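Galactose mutarotase related enzyme (Lactobacillus acidophilus, PDB 3DCD) probably binds carbohydrate and may act as a sugar isomerase of the aldose 1-epimerase family, though its actual substrate is not established. Local coordinates at residues Y3-I14 and V83-F93. Residues are numbered along the deposited sequence; the frame is centred on the assembly and turned at random. Where two conformers were deposited one is given.
Sequences YTIENNMIKVVI and VENHTKESITF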
ATOM      1  N   TYR A   3      -3.620  16.825   8.644  1.00 17.48           N
ATOM      2  CA  TYR A   3      -2.655  17.018   9.720  1.00 17.20           C
ATOM      3  C   TYR A   3      -1.266  16.928   9.106  1.00 16.87           C
ATOM      4  O   TYR A   3      -1.044  16.162   8.165  1.00 16.28           O
ATOM      5  CB  TYR A   3      -2.819  15.928  10.793  1.00 17.07           C
ATOM      6  CG  TYR A   3      -4.155  15.980  11.521  1.00 17.34           C
ATOM      7  CD1 TYR A   3      -5.276  15.334  11.011  1.00 17.16           C
ATOM      8  CD2 TYR A   3      -4.291  16.683  12.713  1.00 17.61           C
ATOM      9  CE1 TYR A   3      -6.512  15.389  11.672  1.00 17.38           C
ATOM     10  CE2 TYR A   3      -5.521  16.741  13.382  1.00 18.49           C
ATOM     11  CZ  TYR A   3      -6.620  16.090  12.847  1.00 17.92           C
ATOM     12  OH  TYR A   3      -7.822  16.151  13.502  1.00 20.31           O
ATOM     13  N   THR A   4      -0.340  17.708   9.655  1.00 16.86           N
ATOM     14  CA  THR A   4       1.029  17.786   9.160  1.00 16.54           C
ATOM     15  C   THR A   4       2.030  17.238  10.168  1.00 16.10           C
ATOM     16  O   THR A   4       1.912  17.507  11.365  1.00 15.03           O
ATOM     17  CB  THR A   4       1.386  19.257   8.872  1.00 16.95           C
ATOM     18  OG1 THR A   4       0.585  19.712   7.786  1.00 18.39           O
ATOM     19  CG2 THR A   4       2.879  19.419   8.512  1.00 18.23           C
ATOM     20  N   ILE A   5       2.975  16.437   9.666  1.00 15.47           N
ATOM     21  CA  ILE A   5       4.204  16.089  10.375  1.00 15.83           C
ATOM     22  C   ILE A   5       5.360  16.507   9.459  1.00 15.93           C
ATOM     23  O   ILE A   5       5.251  16.415   8.236  1.00 15.90           O
ATOM     24  CB  ILE A   5       4.291  14.577  10.812  1.00 15.24           C
ATOM     25  CG1 ILE A   5       4.262  13.612   9.612  1.00 15.97           C
ATOM     26  CG2 ILE A   5       3.163  14.242  11.817  1.00 15.48           C
ATOM     27  CD1 ILE A   5       4.617  12.146   9.938  1.00 15.66           C
ATOM     28  N   GLU A   6       6.449  16.993  10.043  1.00 16.27           N
ATOM     29  CA  GLU A   6       7.504  17.604   9.237  1.00 17.14           C
ATOM     30  C   GLU A   6       8.822  17.737   9.968  1.00 17.03           C
ATOM     31  O   GLU A   6       8.873  17.763  11.198  1.00 16.91           O
ATOM     32  CB  GLU A   6       7.061  18.981   8.706  1.00 16.97           C
ATOM     33  CG  GLU A   6       6.896  20.061   9.756  1.00 18.07           C
ATOM     34  CD  GLU A   6       6.562  21.416   9.146  1.00 19.44           C
ATOM     35  OE1 GLU A   6       5.628  22.087   9.629  1.00 21.22           O
ATOM     36  OE2 GLU A   6       7.245  21.826   8.185  1.00 23.52           O
ATOM     37  N   ASN A   7       9.895  17.799   9.189  1.00 17.31           N
ATOM     38  CA  ASN A   7      11.204  18.140   9.712  1.00 17.60           C
ATOM     39  C   ASN A   7      11.936  18.982   8.681  1.00 18.29           C
ATOM     40  O   ASN A   7      11.307  19.503   7.759  1.00 17.94           O
ATOM     41  CB  ASN A   7      11.997  16.884  10.109  1.00 16.88           C
ATOM     42  CG  ASN A   7      12.093  15.845   8.987  1.00 17.10           C
ATOM     43  OD1 ASN A   7      12.175  14.653   9.258  1.00 16.45           O
ATOM     44  ND2 ASN A   7      12.058  16.289   7.743  1.00 14.35           N
ATOM     45  N   ASN A   8      13.254  19.097   8.832  1.00 19.11           N
ATOM     46  CA  ASN A   8      14.081  19.857   7.911  1.00 20.80           C
ATOM     47  C   ASN A   8      14.265  19.234   6.520  1.00 21.09           C
ATOM     48  O   ASN A   8      14.836  19.880   5.631  1.00 21.21           O
ATOM     49  CB  ASN A   8      15.461  20.118   8.530  1.00 21.37           C
ATOM     50  CG  ASN A   8      15.412  21.064   9.727  1.00 23.95           C
ATOM     51  OD1 ASN A   8      14.465  21.844   9.902  1.00 27.43           O
ATOM     52  ND2 ASN A   8      16.454  21.006  10.555  1.00 26.63           N
HETATM   53  N   MSE A   9      13.798  17.993   6.341  1.00 20.99           N
HETATM   54  CA  MSE A   9      13.967  17.262   5.086  1.00 21.55           C
HETATM   55  C   MSE A   9      12.662  17.172   4.278  1.00 20.33           C
HETATM   56  O   MSE A   9      12.654  17.419   3.065  1.00 18.64           O
HETATM   57  CB  MSE A   9      14.492  15.842   5.343  1.00 22.64           C
HETATM   58  CG  MSE A   9      15.805  15.749   6.120  1.00 31.23           C
HETATM   59 SE   MSE A   9      17.292  16.512   5.122  1.00 51.31          SE
HETATM   60  CE  MSE A   9      17.273  15.283   3.564  1.00 44.29           C
ATOM     61  N   ILE A  10      11.575  16.777   4.946  1.00 19.00           N
ATOM     62  CA  ILE A  10      10.315  16.472   4.256  1.00 18.76           C
ATOM     63  C   ILE A  10       9.109  16.952   5.080  1.00 18.09           C
ATOM     64  O   ILE A  10       9.180  17.052   6.309  1.00 16.92           O
ATOM     65  CB  ILE A  10      10.177  14.954   3.837  1.00 19.01           C
ATOM     66  CG1 ILE A  10      10.245  14.000   5.028  1.00 19.91           C
ATOM     67  CG2 ILE A  10      11.241  14.523   2.768  1.00 18.92           C
ATOM     68  CD1 ILE A  10       9.931  12.514   4.627  1.00 20.29           C
ATOM     69  N   LYS A  11       8.031  17.300   4.393  1.00 17.15           N
ATOM     70  CA  LYS A  11       6.797  17.739   5.048  1.00 18.15           C
ATOM     71  C   LYS A  11       5.674  16.875   4.500  1.00 17.48           C
ATOM     72  O   LYS A  11       5.505  16.753   3.277  1.00 17.21           O
ATOM     73  CB  LYS A  11       6.519  19.224   4.782  1.00 18.03           C
ATOM     74  CG  LYS A  11       5.254  19.775   5.440  1.00 20.87           C
ATOM     75  CD  LYS A  11       5.058  21.244   5.098  1.00 21.21           C
ATOM     76  CE  LYS A  11       3.978  21.896   5.956  1.00 26.25           C
ATOM     77  NZ  LYS A  11       3.920  23.403   5.769  1.00 29.23           N
ATOM     78  N   VAL A  12       4.905  16.298   5.417  1.00 16.73           N
ATOM     79  CA  VAL A  12       3.926  15.274   5.073  1.00 16.35           C
ATOM     80  C   VAL A  12       2.573  15.729   5.584  1.00 16.43           C
ATOM     81  O   VAL A  12       2.449  16.143   6.743  1.00 16.52           O
ATOM     82  CB  VAL A  12       4.284  13.899   5.708  1.00 15.84           C
ATOM     83  CG1 VAL A  12       3.259  12.825   5.285  1.00 16.00           C
ATOM     84  CG2 VAL A  12       5.705  13.460   5.312  1.00 16.19           C
ATOM     85  N   VAL A  13       1.567  15.645   4.719  1.00 15.84           N
ATOM     86  CA  VAL A  13       0.199  15.962   5.098  1.00 15.75           C
ATOM     87  C   VAL A  13      -0.642  14.694   5.003  1.00 15.97           C
ATOM     88  O   VAL A  13      -0.599  13.994   3.987  1.00 16.19           O
ATOM     89  CB  VAL A  13      -0.413  17.037   4.177  1.00 15.61           C
ATOM     90  CG1 VAL A  13      -1.869  17.306   4.593  1.00 15.10           C
ATOM     91  CG2 VAL A  13       0.392  18.325   4.218  1.00 15.45           C
ATOM     92  N   ILE A  14      -1.421  14.419   6.047  1.00 15.49           N
ATOM     93  CA  ILE A  14      -2.212  13.192   6.113  1.00 15.86           C
ATOM     94  C   ILE A  14      -3.644  13.489   6.591  1.00 15.49           C
ATOM     95  O   ILE A  14      -3.841  14.292   7.499  1.00 15.94           O
ATOM     96  CB  ILE A  14      -1.572  12.181   7.078  1.00 15.93           C
ATOM     97  CG1 ILE A  14      -0.071  12.034   6.780  1.00 17.61           C
ATOM     98  CG2 ILE A  14      -2.281  10.834   6.983  1.00 15.43           C
ATOM     99  CD1 ILE A  14       0.765  11.861   7.999  1.00 21.45           C
ATOM    100  N   VAL A  83      -7.555  10.839  15.766  1.00 17.59           N
ATOM    101  CA  VAL A  83      -6.137  11.147  15.972  1.00 17.74           C
ATOM    102  C   VAL A  83      -5.799  10.879  17.441  1.00 17.77           C
ATOM    103  O   VAL A  83      -6.186  11.639  18.343  1.00 17.61           O
ATOM    104  CB  VAL A  83      -5.754  12.596  15.553  1.00 17.87           C
ATOM    105  CG1 VAL A  83      -4.268  12.875  15.870  1.00 17.99           C
ATOM    106  CG2 VAL A  83      -6.028  12.811  14.076  1.00 16.96           C
ATOM    107  N   GLU A  84      -5.085   9.785  17.666  1.00 17.93           N
ATOM    108  CA  GLU A  84      -4.765   9.336  19.018  1.00 18.67           C
ATOM    109  C   GLU A  84      -3.587  10.084  19.638  1.00 18.73           C
ATOM    110  O   GLU A  84      -3.566  10.333  20.855  1.00 17.94           O
ATOM    111  CB  GLU A  84      -4.477   7.824  19.019  1.00 18.69           C
ATOM    112  CG  GLU A  84      -4.328   7.272  20.435  1.00 19.77           C
ATOM    113  CD  GLU A  84      -4.172   5.775  20.483  1.00 20.13           C
ATOM    114  OE1 GLU A  84      -3.330   5.229  19.743  1.00 20.09           O
ATOM    115  OE2 GLU A  84      -4.892   5.147  21.290  1.00 21.82           O
ATOM    116  N   ASN A  85      -2.600  10.408  18.797  1.00 18.92           N
ATOM    117  CA  ASN A  85      -1.366  11.064  19.225  1.00 19.39           C
ATOM    118  C   ASN A  85      -0.837  11.866  18.033  1.00 19.41           C
ATOM    119  O   ASN A  85      -0.903  11.393  16.907  1.00 18.34           O
ATOM    120  CB  ASN A  85      -0.346  10.008  19.659  1.00 20.11           C
ATOM    121  CG  ASN A  85       0.975  10.614  20.123  1.00 21.78           C
ATOM    122  OD1 ASN A  85       1.120  11.014  21.283  1.00 25.75           O
ATOM    123  ND2 ASN A  85       1.951  10.652  19.227  1.00 21.31           N
ATOM    124  N   HIS A  86      -0.345  13.083  18.272  1.00 18.99           N
ATOM    125  CA  HIS A  86       0.207  13.896  17.184  1.00 18.74           C
ATOM    126  C   HIS A  86       1.287  14.825  17.727  1.00 18.99           C
ATOM    127  O   HIS A  86       0.991  15.714  18.510  1.00 18.56           O
ATOM    128  CB  HIS A  86      -0.907  14.708  16.506  1.00 18.36           C
ATOM    129  CG  HIS A  86      -0.452  15.529  15.336  1.00 17.28           C
ATOM    130  ND1 HIS A  86      -1.129  16.655  14.916  1.00 17.10           N
ATOM    131  CD2 HIS A  86       0.605  15.391  14.498  1.00 15.66           C
ATOM    132  CE1 HIS A  86      -0.511  17.175  13.869  1.00 15.57           C
ATOM    133  NE2 HIS A  86       0.539  16.421  13.590  1.00 14.89           N
ATOM    134  N   THR A  87       2.534  14.567  17.339  1.00 19.20           N
ATOM    135  CA  THR A  87       3.669  15.428  17.682  1.00 20.09           C
ATOM    136  C   THR A  87       4.311  15.912  16.366  1.00 20.21           C
ATOM    137  O   THR A  87       3.818  15.579  15.282  1.00 19.29           O
ATOM    138  CB  THR A  87       4.703  14.697  18.569  1.00 19.93           C
ATOM    139  OG1 THR A  87       5.153  13.516  17.898  1.00 21.94           O
ATOM    140  CG2 THR A  87       4.089  14.306  19.920  1.00 20.62           C
ATOM    141  N   LYS A  88       5.392  16.693  16.448  1.00 20.35           N
ATOM    142  CA  LYS A  88       5.916  17.319  15.239  1.00 21.18           C
ATOM    143  C   LYS A  88       6.263  16.303  14.165  1.00 20.18           C
ATOM    144  O   LYS A  88       5.997  16.548  13.003  1.00 20.29           O
ATOM    145  CB  LYS A  88       7.107  18.247  15.507  1.00 21.36           C
ATOM    146  CG  LYS A  88       7.470  19.079  14.273  1.00 22.46           C
ATOM    147  CD  LYS A  88       8.548  20.138  14.522  1.00 23.64           C
ATOM    148  CE  LYS A  88       8.848  20.894  13.217  1.00 26.22           C
ATOM    149  NZ  LYS A  88       9.549  22.219  13.412  1.00 30.41           N
ATOM    150  N   GLU A  89       6.845  15.173  14.553  1.00 20.07           N
ATOM    151  CA  GLU A  89       7.335  14.188  13.566  1.00 20.43           C
ATOM    152  C   GLU A  89       6.600  12.852  13.613  1.00 19.05           C
ATOM    153  O   GLU A  89       7.085  11.866  13.057  1.00 18.94           O
ATOM    154  CB  GLU A  89       8.838  13.930  13.743  1.00 20.00           C
ATOM    155  CG  GLU A  89       9.753  15.117  13.518  1.00 22.11           C
ATOM    156  CD  GLU A  89      11.176  14.836  14.008  1.00 23.74           C
ATOM    157  OE1 GLU A  89      11.471  13.676  14.362  1.00 32.65           O
ATOM    158  OE2 GLU A  89      11.999  15.767  14.070  1.00 26.41           O
ATOM    159  N   SER A  90       5.442  12.809  14.278  1.00 18.23           N
ATOM    160  CA  SER A  90       4.695  11.562  14.401  1.00 17.45           C
ATOM    161  C   SER A  90       3.202  11.781  14.561  1.00 16.83           C
ATOM    162  O   SER A  90       2.769  12.740  15.205  1.00 16.71           O
ATOM    163  CB  SER A  90       5.216  10.739  15.588  1.00 18.36           C
ATOM    164  OG  SER A  90       4.654   9.432  15.569  1.00 19.80           O
ATOM    165  N   ILE A  91       2.415  10.872  13.998  1.00 15.95           N
ATOM    166  CA  ILE A  91       0.952  10.920  14.188  1.00 15.71           C
ATOM    167  C   ILE A  91       0.408   9.503  14.120  1.00 15.32           C
ATOM    168  O   ILE A  91       0.877   8.681  13.342  1.00 15.11           O
ATOM    169  CB  ILE A  91       0.263  11.885  13.169  1.00 14.81           C
ATOM    170  CG1 ILE A  91      -1.233  12.032  13.441  1.00 15.04           C
ATOM    171  CG2 ILE A  91       0.539  11.450  11.711  1.00 16.63           C
ATOM    172  CD1 ILE A  91      -1.824  13.285  12.839  1.00 14.55           C
ATOM    173  N   THR A  92      -0.566   9.213  14.978  1.00 15.61           N
ATOM    174  CA  THR A  92      -1.162   7.889  15.015  1.00 15.45           C
ATOM    175  C   THR A  92      -2.653   8.082  14.884  1.00 15.04           C
ATOM    176  O   THR A  92      -3.245   8.827  15.643  1.00 15.11           O
ATOM    177  CB  THR A  92      -0.834   7.140  16.341  1.00 16.33           C
ATOM    178  OG1 THR A  92       0.589   7.010  16.471  1.00 16.58           O
ATOM    179  CG2 THR A  92      -1.477   5.735  16.377  1.00 16.10           C
ATOM    180  N   PHE A  93      -3.219   7.421  13.879  1.00 15.33           N
ATOM    181  CA  PHE A  93      -4.652   7.344  13.659  1.00 15.10           C
ATOM    182  C   PHE A  93      -5.210   6.018  14.192  1.00 14.87           C
ATOM    183  O   PHE A  93      -4.602   4.959  14.044  1.00 14.65           O
ATOM    184  CB  PHE A  93      -4.964   7.468  12.159  1.00 15.32           C
ATOM    185  CG  PHE A  93      -4.502   8.769  11.550  1.00 16.30           C
ATOM    186  CD1 PHE A  93      -5.326   9.886  11.562  1.00 16.14           C
ATOM    187  CD2 PHE A  93      -3.236   8.862  10.960  1.00 15.73           C
ATOM    188  CE1 PHE A  93      -4.896  11.108  11.007  1.00 16.02           C
ATOM    189  CE2 PHE A  93      -2.792  10.058  10.403  1.00 15.32           C
ATOM    190  CZ  PHE A  93      -3.623  11.185  10.419  1.00 17.49           C
TER
HETATM  191  O   HOH W   1       4.061  19.254  12.431  1.00 27.92           O
HETATM  192  O   HOH W   2      11.371  21.600  10.842  1.00 32.65           O
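Ile91 lies among Tyr3, Ile5 and Ile14. With CG1 anti to the backbone N (chi1 -175°), its CD1 end runs out to Tyr3 CB at 3.5 Å, and CG2 is left facing Ile5 CG2 and Ile14 CD1. Phe93 extends the apolar layer, with CE2 3.5 Å from Ile14 CG2 and its ring edge toward Tyr3 CD1. Val83 CG2 sits over one face of the Tyr3 ring, a CH-pi contact 3.8 Å from the centroid. The edge of Tyr3 points at the face of His86 in an offset edge-to-face pair, planes at 89°. Ile91 CD1, of the same hairpin as His86, lies over a face of that imidazole, toward its rim. His86 NE2 donates to Thr4 O at 2.8 Å. Thr4 O lies in the imidazole plane, while NE2 stands above the carbonyl plane. One water also donates to Thr4 O and, weakly, to Lys88 O. A leucine in place of His86 would probably leave Thr4 O relying on that water and Tyr3 without the imidazole face its edge meets. Farther out, Glu6 N donates to Lys88 O (3.0 Å), which also receives a CA-H...O contact from Ile5 CA. Another water links Asn8 OD1 to Lys88 NZ. Two beta hairpins thus pack mainly through strand 3-6, with Ile14 joining in. They join the small N-terminal antiparallel sheet to the end of the large one in this all-beta, galactose mutarotase-like fold.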